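Local coordinates for diaminobutyrate-pyruvate transaminase and L-2,4-diaminobutyrate decarboxylase (Vibrio parahaemolyticus, PDB 2QMA), which probably acts through pyridoxal phosphate as a transaminase and carbon-carbon lyase, the piece described being its C-terminal, glutamate decarboxylase-like domain, at residues F97-D102 / T109-P114. Residues are numbered along the deposited sequence; the frame is centred on the assembly and turned at random.
Sequences FTQHPD and TPPLMP
Thr-98 sets CB and its hydroxyl against Pro-110, with OG1 reaching the CD of Pro-111. CB, directed at the other segment, sits 3.9 Å from CA of Pro-110. From it, CG2 only just approaches the carbonyl of Thr-109, at 4.1 Å from its O. The hydroxyl does most of the touching: a chi1 of 64° sets OG1 over the gap flanked by the N and C of Thr-98 itself and turns it to the prolines, 3.3 Å from Pro-110 CA and 3.6 Å from Pro-111 CD. It stays 3.7 Å from Thr-109 O, without a hydrogen bond. Pro-110 replies with its CB, 3.6 Å from Thr-98 O. Next along the type I turn that runs from Phe-97 to His-100, Gln-99 bends at chi2 (90°) and crosses the ring of Pro-111 at about a right angle, NE2 resting 3.5 Å from CD. That amide nitrogen is hydrogen-bonded to Ala-124 O of the second subunit, and Thr-109 O accepts a bond from Asn-126 ND2 of the same neighbour. Thr-109 OG1 is hydrogen-bonded to the backbone O of Lys-325, the lysine predicted to carry pyridoxal phosphate, which is not attached here. No hydrogen bond joins the two segments. They meet by buried van der Waals contact, hydroxyl, amide and carbonyl against proline carbons: shape fit joins the turn to the lead-in of helix 113-125, while directional bonds from Gln-99 and Thr-109 go to the second subunit and Lys-325.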
loop_
_atom_site.group_PDB
_atom_site.type_symbol
_atom_site.label_atom_id
_atom_site.label_comp_id
_atom_site.label_asym_id
_atom_site.label_seq_id
_atom_site.Cartn_x
_atom_site.Cartn_y
_atom_site.Cartn_z
ATOM N N PHE A 97 -15.553 0.586 15.234
ATOM C CA PHE A 97 -15.570 -0.865 15.322
ATOM C C PHE A 97 -16.445 -1.559 14.279
ATOM O O PHE A 97 -17.678 -1.672 14.439
ATOM C CB PHE A 97 -15.885 -1.308 16.754
ATOM C CG PHE A 97 -14.764 -1.002 17.696
ATOM C CD1 PHE A 97 -13.753 -1.943 17.912
ATOM C CD2 PHE A 97 -14.688 0.236 18.324
ATOM C CE1 PHE A 97 -12.679 -1.662 18.761
ATOM C CE2 PHE A 97 -13.611 0.522 19.166
ATOM C CZ PHE A 97 -12.599 -0.449 19.357
ATOM N N THR A 98 -15.780 -2.021 13.217
ATOM C CA THR A 98 -16.469 -2.739 12.133
ATOM C C THR A 98 -17.082 -4.025 12.643
ATOM O O THR A 98 -17.983 -4.587 11.992
ATOM C CB THR A 98 -15.508 -3.131 10.985
ATOM O OG1 THR A 98 -14.519 -4.058 11.479
ATOM C CG2 THR A 98 -14.877 -1.904 10.350
ATOM N N GLN A 99 -16.610 -4.474 13.819
ATOM C CA GLN A 99 -17.096 -5.727 14.415
ATOM C C GLN A 99 -18.428 -5.545 15.106
ATOM O O GLN A 99 -19.067 -6.533 15.465
ATOM C CB GLN A 99 -16.091 -6.310 15.415
ATOM C CG GLN A 99 -14.798 -6.802 14.788
ATOM C CD GLN A 99 -13.697 -5.719 14.701
ATOM O OE1 GLN A 99 -13.887 -4.532 15.052
ATOM N NE2 GLN A 99 -12.526 -6.153 14.254
ATOM N N HIS A 100 -18.822 -4.296 15.341
ATOM C CA HIS A 100 -20.105 -4.038 15.961
ATOM C C HIS A 100 -21.216 -4.044 14.889
ATOM O O HIS A 100 -21.039 -3.419 13.814
ATOM C CB HIS A 100 -20.103 -2.704 16.727
ATOM C CG HIS A 100 -21.299 -2.566 17.635
ATOM N ND1 HIS A 100 -22.546 -2.184 17.174
ATOM C CD2 HIS A 100 -21.451 -2.834 18.955
ATOM C CE1 HIS A 100 -23.409 -2.220 18.180
ATOM N NE2 HIS A 100 -22.761 -2.580 19.275
ATOM N N PRO A 101 -22.351 -4.712 15.166
ATOM C CA PRO A 101 -23.417 -4.816 14.164
ATOM C C PRO A 101 -23.917 -3.485 13.618
ATOM O O PRO A 101 -24.441 -3.456 12.530
ATOM C CB PRO A 101 -24.580 -5.491 14.918
ATOM C CG PRO A 101 -23.995 -5.984 16.215
ATOM C CD PRO A 101 -22.676 -5.418 16.436
ATOM N N ASP A 102 -23.802 -2.417 14.393
ATOM C CA ASP A 102 -24.379 -1.121 14.005
ATOM C C ASP A 102 -23.366 -0.276 13.226
ATOM O O ASP A 102 -23.632 0.845 12.844
ATOM C CB ASP A 102 -24.946 -0.394 15.248
ATOM C CG ASP A 102 -26.142 -1.130 15.859
ATOM O OD1 ASP A 102 -26.915 -1.763 15.097
ATOM O OD2 ASP A 102 -26.296 -1.061 17.103
ATOM N N THR A 109 -14.660 -3.575 5.873
ATOM C CA THR A 109 -14.967 -4.946 6.226
ATOM C C THR A 109 -14.513 -5.352 7.633
ATOM O O THR A 109 -13.406 -4.965 8.093
ATOM C CB THR A 109 -14.414 -5.911 5.092
ATOM O OG1 THR A 109 -15.199 -7.099 5.020
ATOM C CG2 THR A 109 -12.932 -6.241 5.252
ATOM N N PRO A 110 -15.367 -6.108 8.342
ATOM C CA PRO A 110 -14.874 -6.701 9.586
ATOM C C PRO A 110 -13.876 -7.826 9.195
ATOM O O PRO A 110 -14.181 -8.675 8.334
ATOM C CB PRO A 110 -16.153 -7.227 10.267
ATOM C CG PRO A 110 -17.112 -7.541 9.110
ATOM C CD PRO A 110 -16.770 -6.482 8.047
ATOM N N PRO A 111 -12.659 -7.776 9.756
ATOM C CA PRO A 111 -11.556 -8.663 9.338
ATOM C C PRO A 111 -11.717 -10.135 9.742
ATOM O O PRO A 111 -12.068 -10.449 10.869
ATOM C CB PRO A 111 -10.317 -8.041 10.004
ATOM C CG PRO A 111 -10.864 -7.313 11.179
ATOM C CD PRO A 111 -12.248 -6.825 10.802
ATOM N N LEU A 112 -11.473 -11.008 8.774
ATOM C CA LEU A 112 -11.477 -12.417 8.985
ATOM C C LEU A 112 -10.293 -12.798 9.853
ATOM O O LEU A 112 -9.183 -12.317 9.678
ATOM C CB LEU A 112 -11.387 -13.157 7.651
ATOM C CG LEU A 112 -12.638 -13.868 7.077
ATOM C CD1 LEU A 112 -12.193 -14.863 6.009
ATOM C CD2 LEU A 112 -13.574 -14.530 8.114
HETATM N N MSE A 113 -10.530 -13.711 10.760
HETATM C CA MSE A 113 -9.483 -14.169 11.666
HETATM C C MSE A 113 -8.201 -14.618 10.964
HETATM O O MSE A 113 -7.107 -14.274 11.419
HETATM C CB MSE A 113 -10.011 -15.286 12.565
HETATM C CG MSE A 113 -9.151 -15.495 13.804
HETATM SE SE MSE A 113 -9.396 -14.019 15.016
HETATM C CE MSE A 113 -11.195 -14.511 15.669
ATOM N N PRO A 114 -8.316 -15.420 9.887
ATOM C CA PRO A 114 -7.125 -15.814 9.142
ATOM C C PRO A 114 -6.311 -14.665 8.548
ATOM O O PRO A 114 -5.088 -14.772 8.493
ATOM C CB PRO A 114 -7.676 -16.722 8.024
ATOM C CG PRO A 114 -9.117 -16.511 8.000
ATOM C CD PRO A 114 -9.518 -16.127 9.379
#